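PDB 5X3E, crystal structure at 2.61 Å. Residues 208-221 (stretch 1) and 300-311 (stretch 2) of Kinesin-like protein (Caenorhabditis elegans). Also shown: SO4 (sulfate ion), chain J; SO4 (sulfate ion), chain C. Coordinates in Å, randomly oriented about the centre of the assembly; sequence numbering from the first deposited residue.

Stretch 1 (208-221) GYNDDMVCSVFVTY
Stretch 2, residues 300-311: TIKLVMAPRAYE

Strand 213-221 and a strand already under way at Thr-300 pair as antiparallel neighbours, both extended (phi/psi -146/166 at Cys-215, -109/128 at Lys-302). Their N-to-C directions differ by 153°, their axes approach to 4.4 Å, and the two stretches together bury 987 Å². The register sums to 520: Met-213 faces Pro-307, Cys-215 faces Met-305, and Thr-220 faces Thr-300. Non-hydrogen-bonded pairs lie closer, CA to CA, than hydrogen-bonded ones: Cys-215 to Met-305 is 4.3 Å, Ser-216 to Val-304 5.3 Å.

Gly-208, at phi/psi 132/-8, adopts a backbone conformation that would jam a CB against the preceding carbonyl. Tyr-209 (chi1 t, chi2 -96°) is buried; its OH donates to Met-213 O at 2.7 Å, and its CE2 lies 4.4 Å from Met-305 SD. A type I turn runs from Asn-210 to Met-213, closed by Met-213 N to Asn-210 O at 2.8 Å. Asn-210 (chi1 t, chi2 0°) uses both ends of its amide: OD1 accepts from Asp-212 N at 3.1 Å, while ND2 donates to O4 of the chain J sulfate at 3.0 Å. A water links Asp-211 O (2.8 Å) to Arg-308 NH1 (2.5 Å).

The cross-strand ladder starts at Asp-212, whose O accepts from Arg-308 N at 2.9 Å with a nearly linear 177° angle. Met-213 (chi1 m, chi2 m, chi3 -103°) sets CG 3.5 Å from Met-305 CE and SD 4.1 Å from Pro-307 CD. Pro-307 occupies a non-hydrogen-bonded position, so its lack of an amide proton costs no rung.

At Val-214, reciprocal bonds pair its N with Ala-306 O (2.7 Å) and Ala-306 N with its O (2.9 Å). Its chi1 t rotamer places CG2 3.5 Å from Arg-308 CB, the start of an extended arginine side chain. Cys-215 (chi1 p) belongs to the opposite face, with CB 3.8 Å from both Met-305 CG (m, t, p) and Leu-303 CD1 (t, p). Cys-215 CA also makes a CA-H...O contact of 3.1 Å with Val-304 O.

Ser-216 (chi1 t) exchanges two bonds with Val-304 (t), N to O and O to N, both 2.9 Å; its OG is satisfied elsewhere in the structure. Val-217 (chi1 t) packs CG1 4.0 Å from Ile-301 CG2 (m, t) and CG2 4.3 Å from Leu-303 CD1, continuing the apolar face of Cys-215.

Phe-218 (chi1 m, chi2 -100°) forms the next pair: its N to Lys-302 O at 3.0 Å and Lys-302 N to its O at 2.8 Å. Its ring meets Val-304 obliquely, CD2 to CG2 at 3.5 Å. Val-219 (chi1 m) lies on the Val-217 face; its CA contacts Thr-300 O at 3.3 Å.

Thr-220 N to Thr-300 O (3.1 Å) and Thr-300 N to Thr-220 O (2.9 Å) complete the ladder. Thr-220 OG1 (chi1 p) donates to the chain C sulfate O2 at 2.9 Å, while Lys-302, m at chi1 and t from chi2 to chi4, delivers NZ 2.7 Å from sulfate O1; hydroxyl and ammonium suit the anion. A second water bridges Thr-220 OG1 (2.9 Å) and Thr-300 OG1 (m; 2.7 Å). Tyr-221 points away from stretch 2.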

# COMPACT_ATOMS: atom_id res chain seq x y z
N GLY A 208 16.98 3.95 -12.13
CA GLY A 208 16.39 5.23 -11.82
C GLY A 208 16.79 5.76 -10.46
O GLY A 208 16.48 6.90 -10.11
N TYR A 209 17.48 4.94 -9.67
CA TYR A 209 17.96 5.40 -8.38
C TYR A 209 19.03 6.47 -8.56
O TYR A 209 19.88 6.38 -9.45
CB TYR A 209 18.51 4.25 -7.55
CG TYR A 209 18.99 4.71 -6.19
CD1 TYR A 209 20.34 5.00 -5.97
CD2 TYR A 209 18.10 4.89 -5.14
CE1 TYR A 209 20.77 5.45 -4.74
CE2 TYR A 209 18.53 5.33 -3.91
CZ TYR A 209 19.86 5.61 -3.71
OH TYR A 209 20.28 6.05 -2.48
N ASN A 210 19.00 7.47 -7.69
CA ASN A 210 19.90 8.62 -7.76
C ASN A 210 21.16 8.29 -6.99
O ASN A 210 21.20 8.38 -5.76
CB ASN A 210 19.19 9.85 -7.20
CG ASN A 210 20.03 11.10 -7.30
OD1 ASN A 210 21.16 11.08 -7.79
ND2 ASN A 210 19.46 12.22 -6.85
N ASP A 211 22.23 7.93 -7.71
CA ASP A 211 23.46 7.50 -7.05
C ASP A 211 24.15 8.61 -6.26
O ASP A 211 25.05 8.31 -5.47
CB ASP A 211 24.45 6.95 -8.09
CG ASP A 211 24.06 5.58 -8.61
OD1 ASP A 211 23.27 4.89 -7.95
OD2 ASP A 211 24.53 5.19 -9.70
N ASP A 212 23.72 9.86 -6.42
CA ASP A 212 24.20 10.93 -5.55
C ASP A 212 23.51 10.94 -4.20
O ASP A 212 23.83 11.77 -3.35
CB ASP A 212 24.05 12.29 -6.24
CG ASP A 212 25.13 12.55 -7.26
OD1 ASP A 212 26.30 12.21 -6.98
OD2 ASP A 212 24.82 13.08 -8.34
N MET A 213 22.57 10.02 -3.99
CA MET A 213 21.86 9.89 -2.74
C MET A 213 22.25 8.60 -2.03
O MET A 213 22.53 7.57 -2.64
CB MET A 213 20.34 9.92 -2.96
CG MET A 213 19.85 11.23 -3.54
SD MET A 213 19.86 12.56 -2.32
CE MET A 213 18.14 12.66 -1.90
N VAL A 214 22.27 8.70 -0.74
CA VAL A 214 22.38 7.57 0.16
C VAL A 214 20.99 7.28 0.70
O VAL A 214 20.15 8.18 0.81
CB VAL A 214 23.39 7.91 1.28
CG1 VAL A 214 23.34 6.89 2.30
CG2 VAL A 214 24.77 7.90 0.69
N CYS A 215 20.72 6.02 1.05
CA CYS A 215 19.35 5.68 1.41
C CYS A 215 19.29 4.61 2.49
O CYS A 215 20.26 3.91 2.78
CB CYS A 215 18.56 5.21 0.18
SG CYS A 215 19.05 3.55 -0.38
N SER A 216 18.09 4.48 3.05
CA SER A 216 17.72 3.42 3.98
C SER A 216 16.22 3.20 3.86
O SER A 216 15.48 4.12 3.50
CB SER A 216 18.09 3.77 5.43
OG SER A 216 17.75 2.70 6.30
N VAL A 217 15.77 1.99 4.16
CA VAL A 217 14.37 1.63 4.00
C VAL A 217 13.73 1.47 5.37
O VAL A 217 14.26 0.76 6.24
CB VAL A 217 14.20 0.34 3.16
CG1 VAL A 217 12.73 -0.01 3.02
CG2 VAL A 217 14.82 0.53 1.78
N PHE A 218 12.61 2.14 5.57
CA PHE A 218 11.80 2.01 6.77
C PHE A 218 10.42 1.56 6.36
O PHE A 218 9.92 1.96 5.30
CB PHE A 218 11.73 3.34 7.54
CG PHE A 218 13.03 3.76 8.18
CD1 PHE A 218 13.25 3.54 9.53
CD2 PHE A 218 14.03 4.37 7.43
CE1 PHE A 218 14.44 3.93 10.13
CE2 PHE A 218 15.22 4.75 8.02
CZ PHE A 218 15.43 4.53 9.37
N VAL A 219 9.80 0.71 7.17
CA VAL A 219 8.43 0.30 6.92
C VAL A 219 7.58 0.63 8.13
O VAL A 219 8.05 0.53 9.28
CB VAL A 219 8.32 -1.21 6.57
CG1 VAL A 219 9.11 -1.53 5.31
CG2 VAL A 219 8.77 -2.07 7.73
N THR A 220 6.36 1.07 7.88
CA THR A 220 5.32 1.12 8.90
C THR A 220 4.19 0.21 8.47
O THR A 220 3.89 0.11 7.27
CB THR A 220 4.80 2.56 9.13
OG1 THR A 220 4.28 3.09 7.91
CG2 THR A 220 5.91 3.45 9.62
N TYR A 221 3.60 -0.49 9.43
CA TYR A 221 2.46 -1.35 9.16
C TYR A 221 1.33 -0.95 10.09
O TYR A 221 1.47 -1.05 11.31
CB TYR A 221 2.81 -2.83 9.33
CG TYR A 221 1.82 -3.77 8.66
CD1 TYR A 221 0.80 -3.27 7.86
CD2 TYR A 221 1.91 -5.15 8.82
CE1 TYR A 221 -0.11 -4.12 7.24
CE2 TYR A 221 1.01 -6.01 8.20
CZ TYR A 221 -0.00 -5.48 7.41
OH TYR A 221 -0.90 -6.33 6.80
N THR A 300 3.38 0.67 4.47
CA THR A 300 4.04 1.79 3.80
C THR A 300 5.54 1.54 3.74
O THR A 300 6.18 1.38 4.78
CB THR A 300 3.74 3.10 4.52
OG1 THR A 300 2.33 3.32 4.55
CG2 THR A 300 4.42 4.25 3.80
N ILE A 301 6.08 1.52 2.53
CA ILE A 301 7.52 1.40 2.30
C ILE A 301 8.08 2.80 2.09
O ILE A 301 7.67 3.50 1.16
CB ILE A 301 7.81 0.50 1.09
CG1 ILE A 301 7.08 -0.83 1.23
CG2 ILE A 301 9.32 0.29 0.94
CD1 ILE A 301 6.97 -1.61 -0.05
N LYS A 302 8.98 3.21 2.97
CA LYS A 302 9.59 4.53 2.91
C LYS A 302 11.04 4.43 2.48
O LYS A 302 11.83 3.69 3.08
CB LYS A 302 9.50 5.24 4.27
CG LYS A 302 8.09 5.42 4.77
CD LYS A 302 8.10 6.11 6.13
CE LYS A 302 6.68 6.31 6.63
NZ LYS A 302 6.64 7.04 7.92
N LEU A 303 11.39 5.19 1.46
CA LEU A 303 12.77 5.30 1.00
C LEU A 303 13.33 6.61 1.54
O LEU A 303 13.06 7.68 0.99
CB LEU A 303 12.84 5.23 -0.52
CG LEU A 303 14.24 5.28 -1.13
CD1 LEU A 303 15.06 4.11 -0.62
CD2 LEU A 303 14.18 5.28 -2.65
N VAL A 304 14.09 6.52 2.62
CA VAL A 304 14.68 7.69 3.27
C VAL A 304 16.03 7.96 2.61
O VAL A 304 16.96 7.16 2.73
CB VAL A 304 14.84 7.47 4.77
CG1 VAL A 304 15.54 8.67 5.42
CG2 VAL A 304 13.48 7.18 5.41
N MET A 305 16.15 9.11 1.94
CA MET A 305 17.33 9.45 1.17
C MET A 305 17.99 10.72 1.70
O MET A 305 17.33 11.57 2.30
CB MET A 305 16.99 9.63 -0.32
CG MET A 305 16.70 8.32 -1.04
SD MET A 305 15.73 8.50 -2.55
CE MET A 305 16.71 9.69 -3.42
N ALA A 306 19.30 10.82 1.50
CA ALA A 306 20.05 12.03 1.84
C ALA A 306 21.26 12.11 0.92
O ALA A 306 21.77 11.08 0.48
CB ALA A 306 20.50 12.04 3.31
N PRO A 307 21.73 13.32 0.61
CA PRO A 307 22.88 13.47 -0.28
C PRO A 307 24.11 12.73 0.23
O PRO A 307 24.46 12.83 1.41
CB PRO A 307 23.12 14.99 -0.30
CG PRO A 307 21.79 15.57 0.00
CD PRO A 307 21.11 14.62 0.94
N ARG A 308 24.75 11.98 -0.66
CA ARG A 308 25.94 11.23 -0.29
C ARG A 308 27.09 12.18 0.03
O ARG A 308 27.30 13.18 -0.66
CB ARG A 308 26.36 10.27 -1.40
CG ARG A 308 27.54 9.43 -0.99
CD ARG A 308 27.96 8.41 -2.01
NE ARG A 308 29.12 7.67 -1.52
CZ ARG A 308 29.81 6.79 -2.24
NH1 ARG A 308 29.45 6.53 -3.49
NH2 ARG A 308 30.85 6.16 -1.71
N ALA A 309 27.83 11.85 1.08
CA ALA A 309 28.95 12.68 1.50
C ALA A 309 30.19 12.36 0.66
O ALA A 309 30.49 11.20 0.38
CB ALA A 309 29.25 12.46 2.98
N TYR A 310 30.89 13.41 0.25
CA TYR A 310 32.15 13.25 -0.45
C TYR A 310 33.29 13.09 0.56
O TYR A 310 33.11 13.21 1.77
CB TYR A 310 32.40 14.44 -1.37
CG TYR A 310 31.43 14.52 -2.54
CD1 TYR A 310 31.64 13.77 -3.69
CD2 TYR A 310 30.31 15.34 -2.48
CE1 TYR A 310 30.76 13.84 -4.76
CE2 TYR A 310 29.42 15.42 -3.54
CZ TYR A 310 29.65 14.66 -4.68
OH TYR A 310 28.77 14.73 -5.74
N GLU A 311 34.48 12.78 0.04
CA GLU A 311 35.73 12.78 0.81
C GLU A 311 35.72 11.75 1.94
O GLU A 311 36.36 11.96 2.98
CB GLU A 311 36.03 14.18 1.35
CG GLU A 311 36.00 15.23 0.25
CD GLU A 311 36.29 16.61 0.76
OE1 GLU A 311 36.60 16.74 1.96
OE2 GLU A 311 36.23 17.56 -0.05
S SO4 J . 15.77 12.45 -5.65
O1 SO4 J . 15.39 11.07 -5.96
O2 SO4 J . 15.84 13.23 -6.88
O3 SO4 J . 14.78 13.05 -4.75
O4 SO4 J . 17.08 12.46 -5.00
S SO4 C . 3.08 6.43 9.11
O1 SO4 C . 4.06 7.38 8.59
O2 SO4 C . 2.69 5.50 8.05
O3 SO4 C . 1.90 7.15 9.57
O4 SO4 C . 3.65 5.69 10.23
O HOH W 1 27.56 7.02 -5.13
O HOH W 2 1.67 2.28 6.91